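Local coordinates for protein retinol dehydratase (PDB 1FMJ) that binds retinol and adenosine 3',5'-diphosphate, and probably dehydrates retinol by way of a sulfotransferase-type reaction, at residues Y11-L16 and V45-L50; T76-E81 and E280-E285; R188-S193 and E215-G220. All coordinates share one frame; numbering follows the deposited sequence.

Interaction 1 of 3, residues Y11-L16 and V45-L50; sequences YEFREL and VYRPYL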
loop_
_atom_site.group_PDB
_atom_site.type_symbol
_atom_site.label_atom_id
_atom_site.label_comp_id
_atom_site.label_asym_id
_atom_site.label_seq_id
_atom_site.Cartn_x
_atom_site.Cartn_y
_atom_site.Cartn_z
ATOM N N TYR A 11 16.145 -11.620 -10.687
ATOM C CA TYR A 11 16.665 -10.671 -9.717
ATOM C C TYR A 11 17.485 -11.241 -8.573
ATOM O O TYR A 11 17.181 -12.302 -8.034
ATOM C CB TYR A 11 15.510 -9.864 -9.126
ATOM C CG TYR A 11 14.694 -9.136 -10.160
ATOM C CD1 TYR A 11 13.322 -9.345 -10.264
ATOM C CD2 TYR A 11 15.289 -8.219 -11.023
ATOM C CE1 TYR A 11 12.559 -8.658 -11.201
ATOM C CE2 TYR A 11 14.531 -7.524 -11.968
ATOM C CZ TYR A 11 13.168 -7.749 -12.044
ATOM O OH TYR A 11 12.409 -7.041 -12.941
ATOM N N GLU A 12 18.535 -10.517 -8.212
ATOM C CA GLU A 12 19.380 -10.905 -7.098
ATOM C C GLU A 12 19.107 -9.847 -6.040
ATOM O O GLU A 12 18.645 -8.753 -6.361
ATOM C CB GLU A 12 20.857 -10.864 -7.482
ATOM C CG GLU A 12 21.245 -11.760 -8.637
ATOM C CD GLU A 12 22.748 -11.841 -8.806
ATOM O OE1 GLU A 12 23.419 -10.804 -8.610
ATOM O OE2 GLU A 12 23.257 -12.932 -9.142
ATOM N N PHE A 13 19.383 -10.172 -4.784
ATOM C CA PHE A 13 19.163 -9.225 -3.708
ATOM C C PHE A 13 20.471 -9.035 -2.961
ATOM O O PHE A 13 21.381 -9.861 -3.053
ATOM C CB PHE A 13 18.082 -9.747 -2.751
ATOM C CG PHE A 13 18.511 -10.936 -1.939
ATOM C CD1 PHE A 13 19.170 -10.764 -0.722
ATOM C CD2 PHE A 13 18.267 -12.230 -2.394
ATOM C CE1 PHE A 13 19.575 -11.868 0.036
ATOM C CE2 PHE A 13 18.669 -13.337 -1.646
ATOM C CZ PHE A 13 19.324 -13.156 -0.429
ATOM N N ARG A 14 20.573 -7.939 -2.230
ATOM C CA ARG A 14 21.783 -7.684 -1.469
ATOM C C ARG A 14 21.397 -7.106 -0.132
ATOM O O ARG A 14 20.352 -6.460 0.005
ATOM C CB ARG A 14 22.700 -6.694 -2.190
ATOM C CG ARG A 14 22.217 -5.249 -2.155
ATOM C CD ARG A 14 23.240 -4.331 -2.798
ATOM N NE ARG A 14 22.817 -2.932 -2.832
ATOM C CZ ARG A 14 22.643 -2.167 -1.757
ATOM N NH1 ARG A 14 22.855 -2.662 -0.546
ATOM N NH2 ARG A 14 22.262 -0.900 -1.894
ATOM N N GLU A 15 22.246 -7.354 0.854
ATOM C CA GLU A 15 22.027 -6.843 2.191
ATOM C C GLU A 15 22.302 -5.355 2.086
ATOM O O GLU A 15 22.876 -4.895 1.097
ATOM C CB GLU A 15 23.017 -7.482 3.162
ATOM C CG GLU A 15 22.945 -9.003 3.242
ATOM C CD GLU A 15 21.678 -9.493 3.910
ATOM O OE1 GLU A 15 21.276 -8.880 4.923
ATOM O OE2 GLU A 15 21.092 -10.495 3.434
ATOM N N LEU A 16 21.877 -4.603 3.093
ATOM C CA LEU A 16 22.112 -3.168 3.113
ATOM C C LEU A 16 23.577 -2.970 3.510
ATOM O O LEU A 16 24.100 -3.717 4.335
ATOM C CB LEU A 16 21.185 -2.511 4.140
ATOM C CG LEU A 16 19.706 -2.469 3.738
ATOM C CD1 LEU A 16 18.794 -2.318 4.953
ATOM C CD2 LEU A 16 19.512 -1.317 2.767
ATOM N N VAL A 45 12.589 -4.570 0.260
ATOM C CA VAL A 45 11.586 -5.573 0.586
ATOM C C VAL A 45 11.938 -6.284 1.876
ATOM O O VAL A 45 13.111 -6.552 2.159
ATOM C CB VAL A 45 11.398 -6.631 -0.558
ATOM C CG1 VAL A 45 11.002 -5.934 -1.856
ATOM C CG2 VAL A 45 12.662 -7.438 -0.759
ATOM N N TYR A 46 10.918 -6.561 2.683
ATOM C CA TYR A 46 11.128 -7.268 3.935
ATOM C C TYR A 46 11.704 -8.629 3.554
ATOM O O TYR A 46 11.198 -9.285 2.644
ATOM C CB TYR A 46 9.800 -7.421 4.684
ATOM C CG TYR A 46 9.410 -6.186 5.476
ATOM C CD1 TYR A 46 8.271 -5.453 5.151
ATOM C CD2 TYR A 46 10.178 -5.764 6.554
ATOM C CE1 TYR A 46 7.907 -4.325 5.887
ATOM C CE2 TYR A 46 9.825 -4.645 7.299
ATOM C CZ TYR A 46 8.690 -3.931 6.961
ATOM O OH TYR A 46 8.340 -2.837 7.709
ATOM N N ARG A 47 12.760 -9.045 4.252
ATOM C CA ARG A 47 13.434 -10.306 3.960
ATOM C C ARG A 47 12.515 -11.493 3.646
ATOM O O ARG A 47 12.741 -12.207 2.677
ATOM C CB ARG A 47 14.389 -10.668 5.102
ATOM C CG ARG A 47 15.437 -11.688 4.704
ATOM C CD ARG A 47 16.363 -12.036 5.866
ATOM N NE ARG A 47 17.523 -12.792 5.404
ATOM C CZ ARG A 47 18.505 -12.278 4.667
ATOM N NH1 ARG A 47 18.472 -11.002 4.312
ATOM N NH2 ARG A 47 19.520 -13.042 4.282
ATOM N N PRO A 48 11.473 -11.723 4.464
ATOM C CA PRO A 48 10.553 -12.838 4.216
ATOM C C PRO A 48 9.952 -12.843 2.809
ATOM O O PRO A 48 9.324 -13.820 2.392
ATOM C CB PRO A 48 9.485 -12.639 5.288
ATOM C CG PRO A 48 10.263 -12.100 6.417
ATOM C CD PRO A 48 11.147 -11.067 5.742
ATOM N N TYR A 49 10.134 -11.752 2.076
ATOM C CA TYR A 49 9.587 -11.678 0.729
ATOM C C TYR A 49 10.261 -12.670 -0.208
ATOM O O TYR A 49 9.605 -13.296 -1.045
ATOM C CB TYR A 49 9.746 -10.272 0.151
ATOM C CG TYR A 49 9.098 -10.142 -1.200
ATOM C CD1 TYR A 49 7.711 -10.067 -1.320
ATOM C CD2 TYR A 49 9.856 -10.179 -2.369
ATOM C CE1 TYR A 49 7.092 -10.041 -2.566
ATOM C CE2 TYR A 49 9.241 -10.150 -3.635
ATOM C CZ TYR A 49 7.862 -10.086 -3.721
ATOM O OH TYR A 49 7.242 -10.104 -4.956
ATOM N N LEU A 50 11.571 -12.820 -0.048
ATOM C CA LEU A 50 12.367 -13.697 -0.897
ATOM C C LEU A 50 11.898 -15.144 -1.023
ATOM O O LEU A 50 12.213 -15.809 -2.005
ATOM C CB LEU A 50 13.830 -13.667 -0.438
ATOM C CG LEU A 50 14.556 -12.316 -0.494
ATOM C CD1 LEU A 50 15.910 -12.429 0.191
ATOM C CD2 LEU A 50 14.730 -11.873 -1.935
#

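Interaction 2 of 3, residues T76-E81 and E280-E285; sequences TTMTQE and EHLNFE. With A3P (adenosine-3'-5'-diphosphate), chain G.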
loop_
_atom_site.group_PDB
_atom_site.type_symbol
_atom_site.label_atom_id
_atom_site.label_comp_id
_atom_site.label_asym_id
_atom_site.label_seq_id
_atom_site.Cartn_x
_atom_site.Cartn_y
_atom_site.Cartn_z
ATOM N N THR A 76 -5.114 3.584 -1.668
ATOM C CA THR A 76 -5.516 2.220 -2.011
ATOM C C THR A 76 -6.873 1.795 -1.432
ATOM O O THR A 76 -7.696 1.207 -2.137
ATOM C CB THR A 76 -4.457 1.206 -1.533
ATOM O OG1 THR A 76 -3.152 1.735 -1.779
ATOM C CG2 THR A 76 -4.597 -0.117 -2.273
ATOM N N THR A 77 -7.108 2.092 -0.157
ATOM C CA THR A 77 -8.358 1.684 0.491
ATOM C C THR A 77 -9.597 2.232 -0.204
ATOM O O THR A 77 -10.543 1.488 -0.457
ATOM C CB THR A 77 -8.386 2.104 1.969
ATOM O OG1 THR A 77 -7.129 1.785 2.577
ATOM C CG2 THR A 77 -9.491 1.351 2.707
ATOM N N MET A 78 -9.591 3.530 -0.506
ATOM C CA MET A 78 -10.703 4.180 -1.194
ATOM C C MET A 78 -10.975 3.452 -2.491
ATOM O O MET A 78 -12.102 3.049 -2.780
ATOM C CB MET A 78 -10.353 5.616 -1.568
ATOM C CG MET A 78 -9.981 6.501 -0.424
ATOM S SD MET A 78 -9.383 8.041 -1.064
ATOM C CE MET A 78 -10.922 8.764 -1.662
ATOM N N THR A 79 -9.916 3.318 -3.281
ATOM C CA THR A 79 -9.983 2.664 -4.577
ATOM C C THR A 79 -10.525 1.247 -4.449
ATOM O O THR A 79 -11.359 0.823 -5.247
ATOM C CB THR A 79 -8.591 2.609 -5.233
ATOM O OG1 THR A 79 -8.035 3.925 -5.279
ATOM C CG2 THR A 79 -8.689 2.058 -6.657
ATOM N N GLN A 80 -10.052 0.510 -3.448
ATOM C CA GLN A 80 -10.529 -0.859 -3.256
ATOM C C GLN A 80 -12.038 -0.892 -3.064
ATOM O O GLN A 80 -12.719 -1.751 -3.609
ATOM C CB GLN A 80 -9.874 -1.502 -2.039
ATOM C CG GLN A 80 -8.450 -1.932 -2.268
ATOM C CD GLN A 80 -7.830 -2.512 -1.032
ATOM O OE1 GLN A 80 -8.213 -3.588 -0.583
ATOM N NE2 GLN A 80 -6.867 -1.799 -0.466
ATOM N N GLU A 81 -12.550 0.045 -2.278
ATOM C CA GLU A 81 -13.978 0.101 -2.002
ATOM C C GLU A 81 -14.758 0.458 -3.250
ATOM O O GLU A 81 -15.760 -0.192 -3.568
ATOM C CB GLU A 81 -14.267 1.114 -0.896
ATOM C CG GLU A 81 -15.728 1.146 -0.447
ATOM C CD GLU A 81 -16.149 -0.078 0.358
ATOM O OE1 GLU A 81 -17.303 -0.097 0.834
ATOM O OE2 GLU A 81 -15.338 -1.015 0.522
ATOM N N GLU A 280 -20.868 9.815 -1.795
ATOM C CA GLU A 280 -21.232 10.045 -0.406
ATOM C C GLU A 280 -20.750 8.896 0.473
ATOM O O GLU A 280 -20.407 9.099 1.641
ATOM C CB GLU A 280 -22.746 10.257 -0.267
ATOM C CG GLU A 280 -23.630 9.196 -0.904
ATOM C CD GLU A 280 -25.080 9.655 -1.034
ATOM O OE1 GLU A 280 -25.688 10.018 -0.004
ATOM O OE2 GLU A 280 -25.608 9.659 -2.166
ATOM N N HIS A 281 -20.694 7.697 -0.098
ATOM C CA HIS A 281 -20.232 6.526 0.644
ATOM C C HIS A 281 -18.761 6.666 1.013
ATOM O O HIS A 281 -18.305 6.087 1.994
ATOM C CB HIS A 281 -20.421 5.256 -0.189
ATOM C CG HIS A 281 -19.917 4.012 0.479
ATOM N ND1 HIS A 281 -20.522 3.462 1.588
ATOM C CD2 HIS A 281 -18.851 3.223 0.203
ATOM C CE1 HIS A 281 -19.851 2.390 1.967
ATOM N NE2 HIS A 281 -18.833 2.222 1.144
ATOM N N LEU A 282 -18.014 7.430 0.224
ATOM C CA LEU A 282 -16.598 7.603 0.495
ATOM C C LEU A 282 -16.294 8.876 1.257
ATOM O O LEU A 282 -15.138 9.290 1.326
ATOM C CB LEU A 282 -15.785 7.607 -0.801
ATOM C CG LEU A 282 -15.723 6.373 -1.702
ATOM C CD1 LEU A 282 -14.379 6.409 -2.422
ATOM C CD2 LEU A 282 -15.845 5.084 -0.910
ATOM N N ASN A 283 -17.324 9.515 1.808
ATOM C CA ASN A 283 -17.113 10.735 2.580
ATOM C C ASN A 283 -16.112 10.369 3.670
ATOM O O ASN A 283 -16.268 9.344 4.326
ATOM C CB ASN A 283 -18.430 11.199 3.199
ATOM C CG ASN A 283 -18.250 12.385 4.124
ATOM O OD1 ASN A 283 -17.805 12.239 5.265
ATOM N ND2 ASN A 283 -18.588 13.569 3.631
ATOM N N PHE A 284 -15.100 11.203 3.881
ATOM C CA PHE A 284 -14.077 10.872 4.865
ATOM C C PHE A 284 -14.552 10.464 6.241
ATOM O O PHE A 284 -14.090 9.456 6.775
ATOM C CB PHE A 284 -13.061 12.000 5.036
ATOM C CG PHE A 284 -11.883 11.603 5.883
ATOM C CD1 PHE A 284 -10.954 10.677 5.408
ATOM C CD2 PHE A 284 -11.720 12.119 7.166
ATOM C CE1 PHE A 284 -9.882 10.271 6.197
ATOM C CE2 PHE A 284 -10.652 11.718 7.962
ATOM C CZ PHE A 284 -9.731 10.791 7.475
ATOM N N GLU A 285 -15.451 11.240 6.835
ATOM C CA GLU A 285 -15.931 10.895 8.165
ATOM C C GLU A 285 -16.706 9.589 8.168
ATOM O O GLU A 285 -16.507 8.762 9.052
ATOM C CB GLU A 285 -16.770 12.036 8.751
ATOM C CG GLU A 285 -15.919 13.236 9.138
ATOM C CD GLU A 285 -14.933 12.908 10.250
ATOM O OE1 GLU A 285 -13.791 13.431 10.222
ATOM O OE2 GLU A 285 -15.304 12.133 11.161
HETATM P P1 A3P G . -3.639 10.359 5.335
HETATM O O1P A3P G . -2.678 9.660 6.206
HETATM O O2P A3P G . -4.869 10.724 6.069
HETATM O O3P A3P G . -3.027 11.565 4.758
HETATM P P2 A3P G . -3.851 3.760 1.602
HETATM O O4P A3P G . -5.231 3.250 1.608
HETATM O O5P A3P G . -3.210 3.517 0.292
HETATM O O6P A3P G . -3.073 3.124 2.703
HETATM O "O5'" A3P G . -3.882 5.320 1.847
HETATM C "C5'" A3P G . -4.415 5.879 3.037
HETATM C "C4'" A3P G . -4.583 7.396 2.903
HETATM O "O4'" A3P G . -5.874 7.648 2.279
HETATM C "C3'" A3P G . -4.642 8.101 4.260
HETATM O "O3'" A3P G . -4.031 9.405 4.126
HETATM C "C2'" A3P G . -6.130 8.070 4.544
HETATM O "O2'" A3P G . -6.625 8.864 5.618
HETATM C "C1'" A3P G . -6.677 8.430 3.171
HETATM N N9 A3P G . -8.095 8.082 3.016
HETATM C C8 A3P G . -8.752 6.901 3.322
HETATM N N7 A3P G . -10.032 6.899 3.064
HETATM C C5 A3P G . -10.258 8.167 2.546
HETATM C C6 A3P G . -11.433 8.838 2.057
HETATM N N6 A3P G . -12.641 8.267 2.023
HETATM N N1 A3P G . -11.301 10.146 1.595
HETATM C C2 A3P G . -10.078 10.769 1.611
HETATM N N3 A3P G . -8.895 10.238 2.051
HETATM C C4 A3P G . -9.059 8.927 2.507
#

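Interaction 3 of 3, residues R188-S193 and E215-G220; sequences RDVAVS and EMFHRG. With A3P (adenosine-3'-5'-diphosphate), chain G.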
loop_
_atom_site.group_PDB
_atom_site.type_symbol
_atom_site.label_atom_id
_atom_site.label_comp_id
_atom_site.label_asym_id
_atom_site.label_seq_id
_atom_site.Cartn_x
_atom_site.Cartn_y
_atom_site.Cartn_z
ATOM N N ARG A 188 5.452 13.767 -0.665
ATOM C CA ARG A 188 5.591 14.398 0.639
ATOM C C ARG A 188 4.475 14.023 1.610
ATOM O O ARG A 188 4.738 13.784 2.789
ATOM C CB ARG A 188 5.719 15.907 0.456
ATOM C CG ARG A 188 7.030 16.264 -0.239
ATOM C CD ARG A 188 7.018 17.656 -0.825
ATOM N NE ARG A 188 5.981 17.796 -1.832
ATOM C CZ ARG A 188 5.847 18.855 -2.617
ATOM N NH1 ARG A 188 6.691 19.870 -2.508
ATOM N NH2 ARG A 188 4.869 18.895 -3.512
ATOM N N ASP A 189 3.242 13.949 1.114
ATOM C CA ASP A 189 2.100 13.557 1.941
ATOM C C ASP A 189 2.130 12.047 2.192
ATOM O O ASP A 189 1.639 11.561 3.209
ATOM C CB ASP A 189 0.781 13.925 1.255
ATOM C CG ASP A 189 0.532 15.412 1.241
ATOM O OD1 ASP A 189 0.903 16.073 2.236
ATOM O OD2 ASP A 189 -0.055 15.915 0.250
ATOM N N VAL A 190 2.673 11.310 1.228
ATOM C CA VAL A 190 2.812 9.866 1.342
ATOM C C VAL A 190 3.782 9.590 2.493
ATOM O O VAL A 190 3.580 8.673 3.295
ATOM C CB VAL A 190 3.399 9.252 0.029
ATOM C CG1 VAL A 190 3.782 7.807 0.252
ATOM C CG2 VAL A 190 2.380 9.344 -1.104
ATOM N N ALA A 191 4.842 10.390 2.564
ATOM C CA ALA A 191 5.848 10.235 3.610
ATOM C C ALA A 191 5.201 10.483 4.971
ATOM O O ALA A 191 5.395 9.707 5.904
ATOM C CB ALA A 191 6.999 11.209 3.384
ATOM N N VAL A 192 4.428 11.560 5.078
ATOM C CA VAL A 192 3.740 11.877 6.333
ATOM C C VAL A 192 2.758 10.755 6.686
ATOM O O VAL A 192 2.717 10.295 7.823
ATOM C CB VAL A 192 2.964 13.215 6.243
ATOM C CG1 VAL A 192 2.091 13.416 7.499
ATOM C CG2 VAL A 192 3.936 14.358 6.136
ATOM N N SER A 193 1.980 10.297 5.714
ATOM C CA SER A 193 1.023 9.236 6.002
ATOM C C SER A 193 1.730 7.923 6.332
ATOM O O SER A 193 1.252 7.144 7.160
ATOM C CB SER A 193 0.059 9.022 4.833
ATOM O OG SER A 193 -0.936 8.065 5.183
ATOM N N GLU A 215 14.280 11.164 5.881
ATOM C CA GLU A 215 15.617 10.884 5.363
ATOM C C GLU A 215 15.619 9.496 4.733
ATOM O O GLU A 215 16.113 9.291 3.627
ATOM C CB GLU A 215 16.653 10.906 6.487
ATOM C CG GLU A 215 16.908 12.269 7.119
ATOM C CD GLU A 215 17.427 13.292 6.122
ATOM O OE1 GLU A 215 18.116 12.883 5.157
ATOM O OE2 GLU A 215 17.155 14.503 6.316
ATOM N N MET A 216 15.058 8.546 5.470
ATOM C CA MET A 216 14.982 7.157 5.050
ATOM C C MET A 216 14.113 7.008 3.814
ATOM O O MET A 216 14.533 6.421 2.811
ATOM C CB MET A 216 14.426 6.319 6.210
ATOM C CG MET A 216 14.100 4.864 5.895
ATOM S SD MET A 216 13.766 3.907 7.421
ATOM C CE MET A 216 12.620 5.017 8.306
ATOM N N PHE A 217 12.908 7.566 3.880
ATOM C CA PHE A 217 11.966 7.482 2.775
ATOM C C PHE A 217 12.427 8.075 1.445
ATOM O O PHE A 217 12.228 7.454 0.404
ATOM C CB PHE A 217 10.643 8.133 3.160
ATOM C CG PHE A 217 9.632 8.131 2.057
ATOM C CD1 PHE A 217 8.866 6.998 1.798
ATOM C CD2 PHE A 217 9.436 9.260 1.278
ATOM C CE1 PHE A 217 7.916 6.996 0.780
ATOM C CE2 PHE A 217 8.484 9.265 0.253
ATOM C CZ PHE A 217 7.727 8.130 0.008
ATOM N N HIS A 218 13.022 9.269 1.453
ATOM C CA HIS A 218 13.448 9.854 0.177
ATOM C C HIS A 218 14.769 9.295 -0.333
ATOM O O HIS A 218 15.132 9.521 -1.481
ATOM C CB HIS A 218 13.506 11.393 0.233
ATOM C CG HIS A 218 14.745 11.959 0.860
ATOM N ND1 HIS A 218 15.056 11.789 2.194
ATOM C CD2 HIS A 218 15.694 12.786 0.359
ATOM C CE1 HIS A 218 16.137 12.491 2.488
ATOM N NE2 HIS A 218 16.544 13.105 1.392
ATOM N N ARG A 219 15.475 8.553 0.513
ATOM C CA ARG A 219 16.740 7.955 0.111
ATOM C C ARG A 219 16.512 6.527 -0.372
ATOM O O ARG A 219 17.463 5.791 -0.643
ATOM C CB ARG A 219 17.742 7.952 1.267
ATOM C CG ARG A 219 18.473 9.273 1.466
ATOM C CD ARG A 219 19.745 9.050 2.266
ATOM N NE ARG A 219 20.570 7.995 1.670
ATOM C CZ ARG A 219 21.703 7.530 2.196
ATOM N NH1 ARG A 219 22.163 8.029 3.337
ATOM N NH2 ARG A 219 22.366 6.547 1.591
ATOM N N GLY A 220 15.243 6.151 -0.492
ATOM C CA GLY A 220 14.904 4.812 -0.937
ATOM C C GLY A 220 15.259 3.750 0.088
ATOM O O GLY A 220 15.615 2.619 -0.270
HETATM P P1 A3P G . -3.639 10.359 5.335
HETATM O O1P A3P G . -2.678 9.660 6.206
HETATM O O2P A3P G . -4.869 10.724 6.069
HETATM O O3P A3P G . -3.027 11.565 4.758
HETATM P P2 A3P G . -3.851 3.760 1.602
HETATM O O4P A3P G . -5.231 3.250 1.608
HETATM O O5P A3P G . -3.210 3.517 0.292
HETATM O O6P A3P G . -3.073 3.124 2.703
HETATM O "O5'" A3P G . -3.882 5.320 1.847
HETATM C "C5'" A3P G . -4.415 5.879 3.037
HETATM C "C4'" A3P G . -4.583 7.396 2.903
HETATM O "O4'" A3P G . -5.874 7.648 2.279
HETATM C "C3'" A3P G . -4.642 8.101 4.260
HETATM O "O3'" A3P G . -4.031 9.405 4.126
HETATM C "C2'" A3P G . -6.130 8.070 4.544
HETATM O "O2'" A3P G . -6.625 8.864 5.618
HETATM C "C1'" A3P G . -6.677 8.430 3.171
HETATM N N9 A3P G . -8.095 8.082 3.016
HETATM C C8 A3P G . -8.752 6.901 3.322
HETATM N N7 A3P G . -10.032 6.899 3.064
HETATM C C5 A3P G . -10.258 8.167 2.546
HETATM C C6 A3P G . -11.433 8.838 2.057
HETATM N N6 A3P G . -12.641 8.267 2.023
HETATM N N1 A3P G . -11.301 10.146 1.595
HETATM C C2 A3P G . -10.078 10.769 1.611
HETATM N N3 A3P G . -8.895 10.238 2.051
HETATM C C4 A3P G . -9.059 8.927 2.507
#

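Interaction 1 of 3, residues Y11-L16 and V45-L50
At the edge of a small three-stranded antiparallel sheet near the N-terminus, Phe-13 of strand 13-14 and Glu-15 just beyond it reach Arg-47, which opens the 3-10 segment after strand 43-46, and Leu-50 close behind it. Leu-50 sets its CD1 methyl over one face of the Phe-13 ring, 3.3 Å from the centroid and 8° off the ring normal, a CH-pi contact aimed almost at the ring centre. Its second methyl, CD2, lies nearer the rim, 3.6 Å from Phe-13 CD2. The ring can receive them because chi1 of Phe-13 (70°) holds CG between the backbone N and the carbonyl carbon, and its CB bond points toward the turn. Beside this pair runs a salt bridge. Arg-47 is extended from CG to NE, and its guanidinium meets Glu-15 OE2 at its edge: NH1 donates over 2.8 Å to the syn lone pair of that oxygen, while NH2 adds a weak bond to the same OE2 at 3.1 Å. One carboxylate oxygen thus takes both bonds, and the two planes are 52° apart, unlike a flat two-oxygen pairing. A leucine in place of Arg-47 would probably leave the Glu-15 carboxylate without its charged mate and let its bent chain turn more freely at this surface. Strand 35-38 lies between the two outer strands: its Lys-37 pairs through the backbone with Arg-14 and its Val-36 with Val-45, and the pairing goes on beyond the strands from Arg-47 to Thr-34, while the side chain of Tyr-49 touches Ile-56 of helix 53-57.

Interaction 2 of 3, residues T76-E81 and E280-E285
Glu-81 and His-281 cross at about a right angle, yet their flat groups lie nearly coplanar, 21° apart. His-281 NE2 donates to Glu-81 OE1 over 2.8 Å with an N-H...O angle of 160°; the oxygen lies near the ring plane and is met on its anti side. The Glu-81 chain, bent at chi2 (72°), brings its carboxylate to the imidazole edge, and Leu-282 CD2 packs against Glu-81 CG at 4.0 Å. The other methyl of Leu-282, CD1, rests 4.2 Å from Met-78 CB. Met-78 then turns to the adenine of the bound adenosine 3',5'-diphosphate, with CG 3.4 Å from the ligand's C5, while the ligand's N6 donates to Leu-282 O at 2.8 Å. At the start of the same helix Thr-76 and Thr-77 each grip the 5'-phosphate with backbone N and OG1, Thr-77 OG1 lying 2.6 Å from O4P, as in the P-loop-like phosphate site of sulfotransferases. The other carboxylate oxygen of Glu-81 is salt-bridged to Arg-102. With both oxygens engaged, the buried carboxylate is probably held as an anion and fixed in rotation, tying the phosphate-binding helix to the segment that reads the adenine amino group.

Interaction 3 of 3, residues R188-S193 and E215-G220
Between 188-193 and 215-220, parts of helices 187-200 and 210-218, the backbones are nearest at Ala-191 and Phe-217, their CA atoms 6.8 Å apart. The CB bond of Phe-217 points toward helix 187-200, chi1 of 178° swings the ring away from its own backbone N and out to the neighbouring helix, and the small Ala-191 lets the ring approach. Ala-191 CB lies 3.8 Å from Phe-217 CD2 and 4.2 Å from the ring centroid, 30° off the normal, an off-centre CH-pi contact. Farther along the ring, Val-190 CG1 meets CZ of Phe-217 at 4.0 Å, the two side chains crossing at about a right angle. One aromatic side chain is thus touched by two successive residues of the helix, at its CD2-CE2 side by the alanine and at its far end by the valine. Phe-210 and Trp-214, of the same helix as Phe-217, also touch Ala-191, so three aromatic residues of that helix meet it. Two residues after Ala-191, Ser-193 turns to the bound nucleotide: its OG, anti to the backbone N (chi1 -175°), donates to O1P of the 3'-phosphate over 2.6 Å and is also hydrogen-bonded to Arg-73 NE. Helix 187-200 therefore offers a polar group to the nucleotide and apolar ones to helix 210-218. The buried contact rests on van der Waals and CH-pi interactions, and the side-chain groups that meet across it are all apolar.

In the fold
Interactions 2 and 3 are buried and lie within the sulfotransferase domain, whereas interaction 1 is a surface contact of the small antiparallel sheet, away from the ligand sites. No two of them use the same helix or strand. Interactions 2 and 3 nevertheless share the nucleotide: 76-81 holds its 5'-phosphate and, with 280-285, its adenine, and 188-193 binds its 3'-phosphate, although the centres of interactions 2 and 3 are about 23 Å apart. The chemistry of the three differs: interaction 1 pairs a salt bridge with a CH-pi contact at the surface, interaction 2 buries a histidine-carboxylate bond beside aliphatic packing, and interaction 3 is apolar across its two helices. Interactions 1 and 2 lie on opposite sides of the chain's centre.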